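CRISPR-associated endonuclease Cas9 (Campylobacter jejuni subsp. jejuni serotype O:2, PDB 5X2H) cuts invading DNA selected by a guide RNA, its HNH domain cleaving the strand complementary to crRNA and its RuvC-like domain the other. Local coordinates at residues Gln651-Lys656 with Gly666-Val671; Met681-Ile686 with Lys708-Lys713; Ala714-Arg717 with Ile723-Trp726. All blocks are in the same frame, centred on the assembly; numbering follows the deposited sequence.

Contact 1 of 3, residues Gln651-Lys656 with Gly666-Val671. With nucleotides of chain D.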
loop_
_atom_site.group_PDB
_atom_site.type_symbol
_atom_site.label_atom_id
_atom_site.label_comp_id
_atom_site.label_asym_id
_atom_site.label_seq_id
_atom_site.Cartn_x
_atom_site.Cartn_y
_atom_site.Cartn_z
ATOM N N GLN A 651 22.712 -32.018 2.420
ATOM C CA GLN A 651 22.273 -33.115 3.277
ATOM C C GLN A 651 20.859 -33.566 2.931
ATOM O O GLN A 651 20.579 -34.769 2.884
ATOM C CB GLN A 651 22.360 -32.708 4.749
ATOM C CG GLN A 651 21.716 -33.714 5.694
ATOM C CD GLN A 651 22.301 -33.670 7.090
ATOM O OE1 GLN A 651 22.058 -32.732 7.851
ATOM N NE2 GLN A 651 23.073 -34.693 7.439
ATOM N N SER A 652 19.956 -32.622 2.678
ATOM C CA SER A 652 18.561 -32.984 2.451
ATOM C C SER A 652 18.330 -33.549 1.055
ATOM O O SER A 652 17.534 -34.479 0.884
ATOM C CB SER A 652 17.662 -31.771 2.691
ATOM O OG SER A 652 16.312 -32.075 2.400
ATOM N N TYR A 653 19.013 -33.012 0.046
ATOM C CA TYR A 653 18.733 -33.374 -1.337
ATOM C C TYR A 653 19.683 -34.422 -1.904
ATOM O O TYR A 653 19.322 -35.095 -2.880
ATOM C CB TYR A 653 18.768 -32.124 -2.233
ATOM C CG TYR A 653 17.600 -31.177 -2.032
ATOM C CD1 TYR A 653 16.502 -31.548 -1.263
ATOM C CD2 TYR A 653 17.595 -29.914 -2.618
ATOM C CE1 TYR A 653 15.438 -30.689 -1.082
ATOM C CE2 TYR A 653 16.533 -29.049 -2.440
ATOM C CZ TYR A 653 15.457 -29.443 -1.672
ATOM O OH TYR A 653 14.394 -28.587 -1.492
ATOM N N GLY A 654 20.875 -34.579 -1.329
ATOM C CA GLY A 654 21.837 -35.537 -1.838
ATOM C C GLY A 654 23.005 -34.902 -2.569
ATOM O O GLY A 654 23.308 -35.271 -3.709
ATOM N N GLY A 655 23.665 -33.940 -1.926
ATOM C CA GLY A 655 24.839 -33.308 -2.491
ATOM C C GLY A 655 24.546 -32.476 -3.732
ATOM O O GLY A 655 23.430 -31.993 -3.958
ATOM N N LYS A 656 25.595 -32.313 -4.546
ATOM C CA LYS A 656 25.484 -31.523 -5.769
ATOM C C LYS A 656 24.476 -32.135 -6.732
ATOM O O LYS A 656 23.728 -31.413 -7.404
ATOM C CB LYS A 656 26.847 -31.403 -6.454
ATOM C CG LYS A 656 27.812 -30.412 -5.826
ATOM C CD LYS A 656 29.137 -30.404 -6.590
ATOM C CE LYS A 656 30.258 -29.730 -5.806
ATOM N NZ LYS A 656 30.097 -28.252 -5.723
ATOM N N GLY A 666 12.035 -27.671 -9.922
ATOM C CA GLY A 666 11.393 -26.498 -9.372
ATOM C C GLY A 666 11.243 -26.493 -7.869
ATOM O O GLY A 666 10.551 -25.617 -7.338
ATOM N N LYS A 667 11.856 -27.450 -7.164
ATOM C CA LYS A 667 11.808 -27.445 -5.706
ATOM C C LYS A 667 12.593 -26.275 -5.131
ATOM O O LYS A 667 12.319 -25.832 -4.009
ATOM C CB LYS A 667 12.343 -28.769 -5.158
ATOM C CG LYS A 667 11.524 -29.985 -5.567
ATOM C CD LYS A 667 12.217 -31.280 -5.177
ATOM C CE LYS A 667 12.457 -31.352 -3.678
ATOM N NZ LYS A 667 11.183 -31.378 -2.914
ATOM N N ILE A 668 13.578 -25.778 -5.879
ATOM C CA ILE A 668 14.285 -24.544 -5.571
ATOM C C ILE A 668 14.552 -23.832 -6.888
ATOM O O ILE A 668 14.507 -24.430 -7.966
ATOM C CB ILE A 668 15.615 -24.776 -4.816
ATOM C CG1 ILE A 668 16.450 -25.847 -5.526
ATOM C CG2 ILE A 668 15.354 -25.136 -3.362
ATOM C CD1 ILE A 668 17.832 -26.055 -4.925
ATOM N N ARG A 669 14.832 -22.536 -6.791
ATOM C CA ARG A 669 15.104 -21.714 -7.956
ATOM C C ARG A 669 16.502 -21.121 -7.855
ATOM O O ARG A 669 17.074 -20.996 -6.769
ATOM C CB ARG A 669 14.073 -20.588 -8.099
ATOM C CG ARG A 669 12.641 -21.014 -7.838
ATOM C CD ARG A 669 12.082 -21.875 -8.954
ATOM N NE ARG A 669 10.738 -22.347 -8.630
ATOM C CZ ARG A 669 9.874 -22.827 -9.520
ATOM N NH1 ARG A 669 10.206 -22.896 -10.801
ATOM N NH2 ARG A 669 8.673 -23.230 -9.127
ATOM N N LYS A 670 17.041 -20.753 -9.011
ATOM C CA LYS A 670 18.323 -20.062 -9.110
ATOM C C LYS A 670 18.078 -18.772 -9.886
ATOM O O LYS A 670 17.931 -18.801 -11.112
ATOM C CB LYS A 670 19.370 -20.941 -9.788
ATOM C CG LYS A 670 20.749 -20.867 -9.154
ATOM C CD LYS A 670 21.799 -20.383 -10.137
ATOM C CE LYS A 670 22.858 -21.439 -10.395
ATOM N NZ LYS A 670 22.311 -22.606 -11.135
ATOM N N VAL A 671 18.011 -17.648 -9.178
ATOM C CA VAL A 671 17.829 -16.338 -9.793
ATOM C C VAL A 671 19.118 -15.546 -9.617
ATOM O O VAL A 671 19.669 -15.479 -8.512
ATOM C CB VAL A 671 16.613 -15.589 -9.207
ATOM C CG1 VAL A 671 15.354 -16.439 -9.339
ATOM C CG2 VAL A 671 16.830 -15.197 -7.750
ATOM P P DA D 5 11.922 -30.021 0.922
ATOM O OP1 DA D 5 12.479 -28.872 0.168
ATOM O OP2 DA D 5 11.520 -31.248 0.204
ATOM O "O5'" DA D 5 12.970 -30.420 2.056
ATOM C "C5'" DA D 5 13.533 -29.397 2.867
ATOM C "C4'" DA D 5 13.446 -29.758 4.337
ATOM O "O4'" DA D 5 12.076 -29.650 4.786
ATOM C "C3'" DA D 5 13.907 -31.177 4.682
ATOM O "O3'" DA D 5 14.920 -31.117 5.660
ATOM C "C2'" DA D 5 12.642 -31.871 5.211
ATOM C "C1'" DA D 5 11.802 -30.695 5.686
ATOM N N9 DA D 5 10.364 -30.948 5.657
ATOM C C8 DA D 5 9.605 -31.246 4.559
ATOM N N7 DA D 5 8.331 -31.408 4.824
ATOM C C5 DA D 5 8.246 -31.194 6.189
ATOM C C6 DA D 5 7.159 -31.221 7.083
ATOM N N6 DA D 5 5.905 -31.489 6.705
ATOM N N1 DA D 5 7.414 -30.967 8.384
ATOM C C2 DA D 5 8.673 -30.709 8.757
ATOM N N3 DA D 5 9.774 -30.649 8.005
ATOM C C4 DA D 5 9.488 -30.908 6.719
ATOM P P DC D 6 15.685 -32.451 6.119
ATOM O OP1 DC D 6 17.051 -32.035 6.509
ATOM O OP2 DC D 6 15.499 -33.484 5.074
ATOM O "O5'" DC D 6 14.892 -32.903 7.431
ATOM C "C5'" DC D 6 14.814 -32.016 8.540
ATOM C "C4'" DC D 6 13.870 -32.547 9.601
ATOM O "O4'" DC D 6 12.513 -32.543 9.091
ATOM C "C3'" DC D 6 14.152 -33.982 10.066
ATOM O "O3'" DC D 6 14.240 -34.021 11.484
ATOM C "C2'" DC D 6 12.944 -34.775 9.558
ATOM C "C1'" DC D 6 11.866 -33.707 9.533
ATOM N N1 DC D 6 10.750 -34.012 8.602
ATOM C C2 DC D 6 9.433 -34.012 9.076
ATOM O O2 DC D 6 9.221 -33.748 10.267
ATOM N N3 DC D 6 8.426 -34.294 8.214
ATOM C C4 DC D 6 8.698 -34.571 6.937
ATOM N N4 DC D 6 7.671 -34.843 6.126
ATOM C C5 DC D 6 10.034 -34.584 6.436
ATOM C C6 DC D 6 11.019 -34.300 7.295
#

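Contact 2 of 3, residues Met681-Ile686 with Lys708-Lys713. With nucleotides of chain D.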
loop_
_atom_site.group_PDB
_atom_site.type_symbol
_atom_site.label_atom_id
_atom_site.label_comp_id
_atom_site.label_asym_id
_atom_site.label_seq_id
_atom_site.Cartn_x
_atom_site.Cartn_y
_atom_site.Cartn_z
ATOM N N MET A 681 2.618 -21.465 -3.475
ATOM C CA MET A 681 2.077 -22.462 -4.400
ATOM C C MET A 681 0.604 -22.125 -4.599
ATOM O O MET A 681 -0.275 -22.657 -3.921
ATOM C CB MET A 681 2.262 -23.873 -3.851
ATOM C CG MET A 681 1.828 -24.978 -4.801
ATOM S SD MET A 681 1.572 -26.568 -3.979
ATOM C CE MET A 681 3.067 -26.683 -2.995
ATOM N N PHE A 682 0.328 -21.219 -5.534
ATOM C CA PHE A 682 -1.033 -20.722 -5.684
ATOM C C PHE A 682 -1.966 -21.728 -6.341
ATOM O O PHE A 682 -3.186 -21.548 -6.270
ATOM C CB PHE A 682 -1.040 -19.407 -6.479
ATOM C CG PHE A 682 -0.791 -19.569 -7.961
ATOM C CD1 PHE A 682 0.500 -19.609 -8.464
ATOM C CD2 PHE A 682 -1.850 -19.636 -8.856
ATOM C CE1 PHE A 682 0.730 -19.741 -9.826
ATOM C CE2 PHE A 682 -1.623 -19.768 -10.220
ATOM C CZ PHE A 682 -0.331 -19.821 -10.703
ATOM N N ARG A 683 -1.431 -22.779 -6.957
ATOM C CA ARG A 683 -2.249 -23.710 -7.719
ATOM C C ARG A 683 -1.607 -25.092 -7.690
ATOM O O ARG A 683 -0.382 -25.222 -7.637
ATOM C CB ARG A 683 -2.420 -23.209 -9.159
ATOM C CG ARG A 683 -3.181 -24.128 -10.095
ATOM C CD ARG A 683 -3.332 -23.474 -11.465
ATOM N NE ARG A 683 -3.184 -24.430 -12.558
ATOM C CZ ARG A 683 -3.132 -24.091 -13.841
ATOM N NH1 ARG A 683 -3.216 -22.815 -14.196
ATOM N NH2 ARG A 683 -2.992 -25.026 -14.768
ATOM N N VAL A 684 -2.450 -26.122 -7.705
ATOM C CA VAL A 684 -2.003 -27.501 -7.868
ATOM C C VAL A 684 -2.950 -28.192 -8.839
ATOM O O VAL A 684 -4.173 -28.065 -8.720
ATOM C CB VAL A 684 -1.933 -28.257 -6.523
ATOM C CG1 VAL A 684 -3.266 -28.204 -5.794
ATOM C CG2 VAL A 684 -1.506 -29.695 -6.743
ATOM N N ASP A 685 -2.387 -28.898 -9.815
ATOM C CA ASP A 685 -3.171 -29.583 -10.833
ATOM C C ASP A 685 -3.258 -31.062 -10.482
ATOM O O ASP A 685 -2.230 -31.725 -10.304
ATOM C CB ASP A 685 -2.560 -29.382 -12.218
ATOM C CG ASP A 685 -2.699 -27.953 -12.713
ATOM O OD1 ASP A 685 -3.361 -27.144 -12.023
ATOM O OD2 ASP A 685 -2.145 -27.639 -13.789
ATOM N N ILE A 686 -4.483 -31.569 -10.380
ATOM C CA ILE A 686 -4.743 -32.942 -9.966
ATOM C C ILE A 686 -4.952 -33.794 -11.206
ATOM O O ILE A 686 -5.766 -33.456 -12.074
ATOM C CB ILE A 686 -5.962 -33.019 -9.031
ATOM C CG1 ILE A 686 -5.699 -32.210 -7.759
ATOM C CG2 ILE A 686 -6.302 -34.469 -8.704
ATOM C CD1 ILE A 686 -4.402 -32.573 -7.062
ATOM N N LYS A 708 6.153 -18.490 -17.358
ATOM C CA LYS A 708 5.165 -18.850 -18.373
ATOM C C LYS A 708 5.360 -20.280 -18.872
ATOM O O LYS A 708 5.040 -20.602 -20.019
ATOM C CB LYS A 708 5.180 -17.860 -19.542
ATOM C CG LYS A 708 4.764 -16.449 -19.152
ATOM C CD LYS A 708 3.353 -16.443 -18.584
ATOM C CE LYS A 708 2.927 -15.053 -18.142
ATOM N NZ LYS A 708 3.728 -14.578 -16.984
ATOM N N VAL A 709 5.880 -21.151 -18.011
ATOM C CA VAL A 709 6.063 -22.564 -18.323
ATOM C C VAL A 709 5.202 -23.367 -17.360
ATOM O O VAL A 709 5.390 -23.291 -16.140
ATOM C CB VAL A 709 7.537 -22.988 -18.227
ATOM C CG1 VAL A 709 7.670 -24.485 -18.464
ATOM C CG2 VAL A 709 8.376 -22.207 -19.228
ATOM N N LEU A 710 4.259 -24.124 -17.901
ATOM C CA LEU A 710 3.371 -24.926 -17.071
ATOM C C LEU A 710 4.058 -26.240 -16.706
ATOM O O LEU A 710 4.362 -27.033 -17.606
ATOM C CB LEU A 710 2.060 -25.198 -17.795
ATOM C CG LEU A 710 0.959 -25.871 -16.972
ATOM C CD1 LEU A 710 0.460 -24.938 -15.878
ATOM C CD2 LEU A 710 -0.183 -26.308 -17.874
ATOM N N PRO A 711 4.329 -26.498 -15.430
ATOM C CA PRO A 711 4.967 -27.769 -15.059
ATOM C C PRO A 711 4.071 -28.948 -15.406
ATOM O O PRO A 711 2.844 -28.835 -15.432
ATOM C CB PRO A 711 5.171 -27.641 -13.542
ATOM C CG PRO A 711 5.055 -26.165 -13.252
ATOM C CD PRO A 711 4.099 -25.625 -14.268
ATOM N N ASN A 712 4.702 -30.093 -15.686
ATOM C CA ASN A 712 3.954 -31.265 -16.121
ATOM C C ASN A 712 4.420 -32.549 -15.435
ATOM O O ASN A 712 4.180 -33.645 -15.957
ATOM C CB ASN A 712 4.052 -31.427 -17.643
ATOM C CG ASN A 712 2.914 -32.249 -18.217
ATOM O OD1 ASN A 712 1.784 -32.185 -17.734
ATOM N ND2 ASN A 712 3.211 -33.039 -19.245
ATOM N N LYS A 713 5.076 -32.451 -14.284
ATOM C CA LYS A 713 5.561 -33.618 -13.562
ATOM C C LYS A 713 4.928 -33.654 -12.180
ATOM O O LYS A 713 4.978 -32.662 -11.445
ATOM C CB LYS A 713 7.087 -33.609 -13.457
ATOM C CG LYS A 713 7.788 -33.865 -14.781
ATOM C CD LYS A 713 9.284 -34.037 -14.593
ATOM C CE LYS A 713 9.965 -34.437 -15.894
ATOM N NZ LYS A 713 11.421 -34.692 -15.698
ATOM P P DA D 3 2.016 -22.772 0.187
ATOM O OP1 DA D 3 1.496 -21.769 -0.767
ATOM O OP2 DA D 3 1.217 -23.984 0.480
ATOM O "O5'" DA D 3 3.471 -23.251 -0.273
ATOM C "C5'" DA D 3 4.520 -22.288 -0.410
ATOM C "C4'" DA D 3 5.849 -22.842 0.083
ATOM O "O4'" DA D 3 5.920 -22.750 1.532
ATOM C "C3'" DA D 3 6.117 -24.306 -0.275
ATOM O "O3'" DA D 3 7.444 -24.448 -0.745
ATOM C "C2'" DA D 3 5.893 -25.046 1.046
ATOM C "C1'" DA D 3 6.303 -23.998 2.073
ATOM N N9 DA D 3 5.644 -24.159 3.372
ATOM C C8 DA D 3 4.299 -24.238 3.613
ATOM N N7 DA D 3 3.994 -24.374 4.884
ATOM C C5 DA D 3 5.224 -24.384 5.522
ATOM C C6 DA D 3 5.592 -24.505 6.879
ATOM N N6 DA D 3 4.708 -24.641 7.873
ATOM N N1 DA D 3 6.908 -24.480 7.174
ATOM C C2 DA D 3 7.788 -24.346 6.178
ATOM N N3 DA D 3 7.565 -24.225 4.870
ATOM C C4 DA D 3 6.251 -24.250 4.606
#

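Contact 3 of 3, residues Ala714-Arg717 with Ile723-Trp726. With nucleotides of chain C.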
loop_
_atom_site.group_PDB
_atom_site.type_symbol
_atom_site.label_atom_id
_atom_site.label_comp_id
_atom_site.label_asym_id
_atom_site.label_seq_id
_atom_site.Cartn_x
_atom_site.Cartn_y
_atom_site.Cartn_z
ATOM N N ALA A 714 4.332 -34.792 -11.839
ATOM C CA ALA A 714 3.694 -34.965 -10.543
ATOM C C ALA A 714 4.707 -35.417 -9.501
ATOM O O ALA A 714 5.655 -36.148 -9.800
ATOM C CB ALA A 714 2.552 -35.979 -10.634
ATOM N N VAL A 715 4.485 -34.982 -8.261
ATOM C CA VAL A 715 5.416 -35.275 -7.180
ATOM C C VAL A 715 5.386 -36.761 -6.848
ATOM O O VAL A 715 4.317 -37.385 -6.782
ATOM C CB VAL A 715 5.083 -34.429 -5.939
ATOM C CG1 VAL A 715 6.052 -34.744 -4.802
ATOM C CG2 VAL A 715 5.122 -32.945 -6.285
ATOM N N ALA A 716 6.568 -37.334 -6.644
ATOM C CA ALA A 716 6.723 -38.690 -6.142
ATOM C C ALA A 716 7.461 -38.634 -4.814
ATOM O O ALA A 716 8.380 -37.827 -4.641
ATOM C CB ALA A 716 7.485 -39.572 -7.135
ATOM N N ARG A 717 7.054 -39.482 -3.873
ATOM C CA ARG A 717 7.711 -39.504 -2.573
ATOM C C ARG A 717 9.154 -39.967 -2.715
ATOM O O ARG A 717 9.497 -40.747 -3.607
ATOM C CB ARG A 717 6.956 -40.410 -1.606
ATOM C CG ARG A 717 5.844 -39.707 -0.857
ATOM C CD ARG A 717 5.226 -40.639 0.152
ATOM N NE ARG A 717 4.589 -39.926 1.253
ATOM C CZ ARG A 717 5.245 -39.431 2.299
ATOM N NH1 ARG A 717 6.562 -39.558 2.387
ATOM N NH2 ARG A 717 4.580 -38.811 3.262
ATOM N N ILE A 723 16.368 -37.262 -3.937
ATOM C CA ILE A 723 15.183 -36.797 -4.651
ATOM C C ILE A 723 14.836 -37.826 -5.716
ATOM O O ILE A 723 15.590 -38.014 -6.680
ATOM C CB ILE A 723 15.390 -35.412 -5.279
ATOM C CG1 ILE A 723 15.795 -34.396 -4.210
ATOM C CG2 ILE A 723 14.121 -34.956 -5.994
ATOM C CD1 ILE A 723 15.963 -32.996 -4.745
ATOM N N LYS A 724 13.694 -38.487 -5.549
ATOM C CA LYS A 724 13.215 -39.435 -6.543
ATOM C C LYS A 724 12.680 -38.693 -7.765
ATOM O O LYS A 724 12.190 -37.566 -7.663
ATOM C CB LYS A 724 12.124 -40.320 -5.934
ATOM C CG LYS A 724 11.768 -41.562 -6.739
ATOM C CD LYS A 724 10.683 -42.369 -6.032
ATOM C CE LYS A 724 10.301 -43.615 -6.812
ATOM N NZ LYS A 724 11.404 -44.608 -6.844
ATOM N N ASP A 725 12.798 -39.328 -8.932
ATOM C CA ASP A 725 12.250 -38.759 -10.159
ATOM C C ASP A 725 10.772 -38.438 -9.987
ATOM O O ASP A 725 10.009 -39.229 -9.424
ATOM C CB ASP A 725 12.415 -39.734 -11.329
ATOM C CG ASP A 725 13.846 -39.848 -11.811
ATOM O OD1 ASP A 725 14.715 -39.120 -11.295
ATOM O OD2 ASP A 725 14.101 -40.672 -12.716
ATOM N N TRP A 726 10.363 -37.270 -10.474
ATOM C CA TRP A 726 8.941 -36.978 -10.533
ATOM C C TRP A 726 8.328 -37.645 -11.761
ATOM O O TRP A 726 9.031 -38.106 -12.664
ATOM C CB TRP A 726 8.691 -35.470 -10.538
ATOM C CG TRP A 726 8.896 -34.844 -9.188
ATOM C CD1 TRP A 726 9.497 -35.416 -8.100
ATOM C CD2 TRP A 726 8.496 -33.532 -8.777
ATOM N NE1 TRP A 726 9.500 -34.538 -7.043
ATOM C CE2 TRP A 726 8.891 -33.374 -7.433
ATOM C CE3 TRP A 726 7.845 -32.472 -9.417
ATOM C CZ2 TRP A 726 8.654 -32.203 -6.717
ATOM C CZ3 TRP A 726 7.612 -31.310 -8.705
ATOM C CH2 TRP A 726 8.016 -31.184 -7.370
ATOM O "O5'" DC C 1 -2.437 -44.248 0.761
ATOM C "C5'" DC C 1 -1.294 -43.991 1.561
ATOM C "C4'" DC C 1 -1.685 -43.820 3.017
ATOM O "O4'" DC C 1 -0.510 -43.979 3.853
ATOM C "C3'" DC C 1 -2.258 -42.459 3.384
ATOM O "O3'" DC C 1 -3.124 -42.601 4.509
ATOM C "C2'" DC C 1 -0.998 -41.676 3.735
ATOM C "C1'" DC C 1 -0.172 -42.743 4.451
ATOM N N1 DC C 1 1.299 -42.556 4.321
ATOM C C2 DC C 1 2.053 -42.203 5.444
ATOM O O2 DC C 1 1.481 -42.043 6.526
ATOM N N3 DC C 1 3.396 -42.044 5.311
ATOM C C4 DC C 1 3.976 -42.225 4.123
ATOM N N4 DC C 1 5.300 -42.057 4.041
ATOM C C5 DC C 1 3.223 -42.588 2.966
ATOM C C6 DC C 1 1.900 -42.742 3.110
ATOM P P DT C 2 -3.788 -41.320 5.216
ATOM O OP1 DT C 2 -5.024 -41.781 5.888
ATOM O OP2 DT C 2 -3.851 -40.215 4.230
ATOM O "O5'" DT C 2 -2.730 -40.916 6.339
ATOM C "C5'" DT C 2 -2.980 -39.808 7.184
ATOM C "C4'" DT C 2 -2.359 -40.034 8.547
ATOM O "O4'" DT C 2 -0.953 -40.349 8.389
ATOM C "C3'" DT C 2 -2.401 -38.837 9.478
ATOM O "O3'" DT C 2 -2.428 -39.286 10.818
ATOM C "C2'" DT C 2 -1.092 -38.129 9.150
ATOM C "C1'" DT C 2 -0.161 -39.318 8.943
ATOM N N1 DT C 2 0.968 -39.047 8.009
ATOM C C2 DT C 2 2.224 -38.795 8.518
ATOM O O2 DT C 2 2.470 -38.766 9.711
ATOM N N3 DT C 2 3.188 -38.569 7.575
ATOM C C4 DT C 2 3.028 -38.574 6.202
ATOM O O4 DT C 2 3.958 -38.364 5.434
ATOM C C5 DT C 2 1.688 -38.848 5.735
ATOM C C7 DT C 2 1.391 -38.878 4.263
ATOM C C6 DT C 2 0.736 -39.071 6.652
#

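Contact 1 of 3, residues Gln651-Lys656 with Gly666-Val671
Tyr653 packs on Ile668 and on the aliphatic part of Lys667. Ile668 CD1 lies 4.1 Å from Tyr653 CE2, near the plane of the phenol ring and therefore at its edge, while Ile668 CG2 comes to 4.0 Å from Tyr653 OH; the two side chains run antiparallel alongside one another. From Lys667, CE is 4.0 Å from Tyr653 CE1, approaching the ring obliquely. Tyr653 lies before helix 655-665 of the wedge domain, set off from it by the positive phi of Gly654, and Lys667 and Ile668 lie just after it, so the contact joins residues that flank the helix, at the start of strand 668-671.

Polar bonds go to DNA chain D. Tyr653 OH donates to OP1 of DA5 at 2.6 Å, with the phosphate oxygen in the ring plane, and Lys667 NZ donates to OP2 of the same phosphate at 3.1 Å. The lysine reaches it because its chain bends at chi3 (59°) and again at chi4 (64°), turning the ammonium toward OP2. One phosphate further on, Ser652 OG donates to DC6 OP2 of chain D over 3.1 Å.

Contact 2 of 3, residues Met681-Ile686 with Lys708-Lys713
Asp685 OD2, which lies 4.3 Å from Leu710 CD1 across the contact, is gripped by two arginines: Arg683 NH2 donates to it at 2.9 Å, and Arg830 NE forms a second salt bridge. The other carboxylate oxygen is also held twice, by Arg683 NE, 2.8 Å from Asp685 OD1, and by Ser738 OG. Arg683 thus meets the carboxylate side-on with NE and NH2, one nitrogen per oxygen. Both oxygens use their syn lone pairs and both lie close to the guanidinium plane; with N-H...O angles of 168° and 159° this is a flat, nearly straight bidentate pair. Such pairing should hold the carboxylate against rotation and probably favours its ionised form. Arg683 NH2 also bonds Glu831 O.

Across the segments the contact is small, a methyl laid against a charged guanidinium. Leu710 CD1 approaches Arg683 NH2 to 3.6 Å, coming obliquely to the guanidinium, and Leu710 lies roughly perpendicular to the arginine chain. An extended start (chi1 176°) followed by a bend at chi3 lets the Arg683 guanidinium reach Asp685, two residues along the same strand. Arg830 links the segments as well, since besides Asp685 it bonds Pro711 O and Asn712 OD1 in the loop.

At the other end of segment 681-686, Met681 N donates to OP1 of DA3 of chain D at 2.9 Å, so a backbone N-H meets the DNA phosphate just before the strand begins. Immediately after it, Phe682 and Arg683 both face Ile700 of strand 695-700. That is a classic beta bulge, at the entry to the central strand of a three-stranded antiparallel sheet whose same-strand Arg-Asp pair is touched by Leu710 of the loop after helix 702-707.

Contact 3 of 3, residues Ala714-Arg717 with Ile723-Trp726
Val715 CG2 sits over the face of Trp726, 3.6 Å from the centroid of the six-membered ring and only 16° off the ring normal, a well-centred CH-pi contact. Two torsions help place the groups. Val715 CG1 stands anti to the backbone nitrogen (chi1 180°), which swings CG2 over the benzo part and keeps CG1 farther off, 4.1 Å from Trp726 CZ2. Trp726 has chi1 -75°, with CG turned away from its own carbonyl carbon, and the valine and indole then run alongside each other in one direction.

The same face of the indole also rests on backbone. Val715 CA lies above the ring plane over its centre, and Ala716 N approaches Trp726 CD1 to 3.8 Å. Near the base of the ring, Ala714 O is 3.2 Å from Trp726 CB, a tight fit that seats the side chain against the strand end. Ala716 CB points at the partner segment and touches Asp725 O at 3.4 Å.

Farther out the packing turns peripheral. With CG of Lys724 opposite the backbone nitrogen and chi2 extended, its CD comes 3.1 Å from Arg717 O; the chain runs straight on to CE before a bend at chi4 leads the amine away. The carboxylate of Asp725 faces elsewhere, pairing with Lys661 of helix 655-665.

Arg717 turns from the partner segment toward DNA chain C. Its chain is extended from CG to NE, and N4 of DC1 lies over the centre of one guanidinium face, 3.2 Å from Arg717 CZ; the approach to DT2 is too short to interpret. Between strands 713-714 and 727-728, paired through Ala714 and Ile727, the chain forms a loop with a tryptophan-on-valine core at its neck and an arginine directed at DNA bases.

Contact 3 joins the other two. Its centre is about 14 Å from the centre of each, whereas the centres of contacts 1 and 2 are about 19 Å apart and their nearest atoms about 6 Å. Ile723 CD1 packs on Tyr653 CG of contact 1 at 3.7 Å, and Trp726 CZ2 meets Lys667 CG at 3.8 Å; the opposite edge of the same indole, at CE3, lies 3.5 Å from Lys713 O of contact 2. Contacts 1 and 2 reach chain D at DA5, DC6 and DA3, consistent with the AGAAACA PAM strand, while contact 3 approaches chain C. All three lie away from the predicted RuvC site at Asp14, Glu485 and His558.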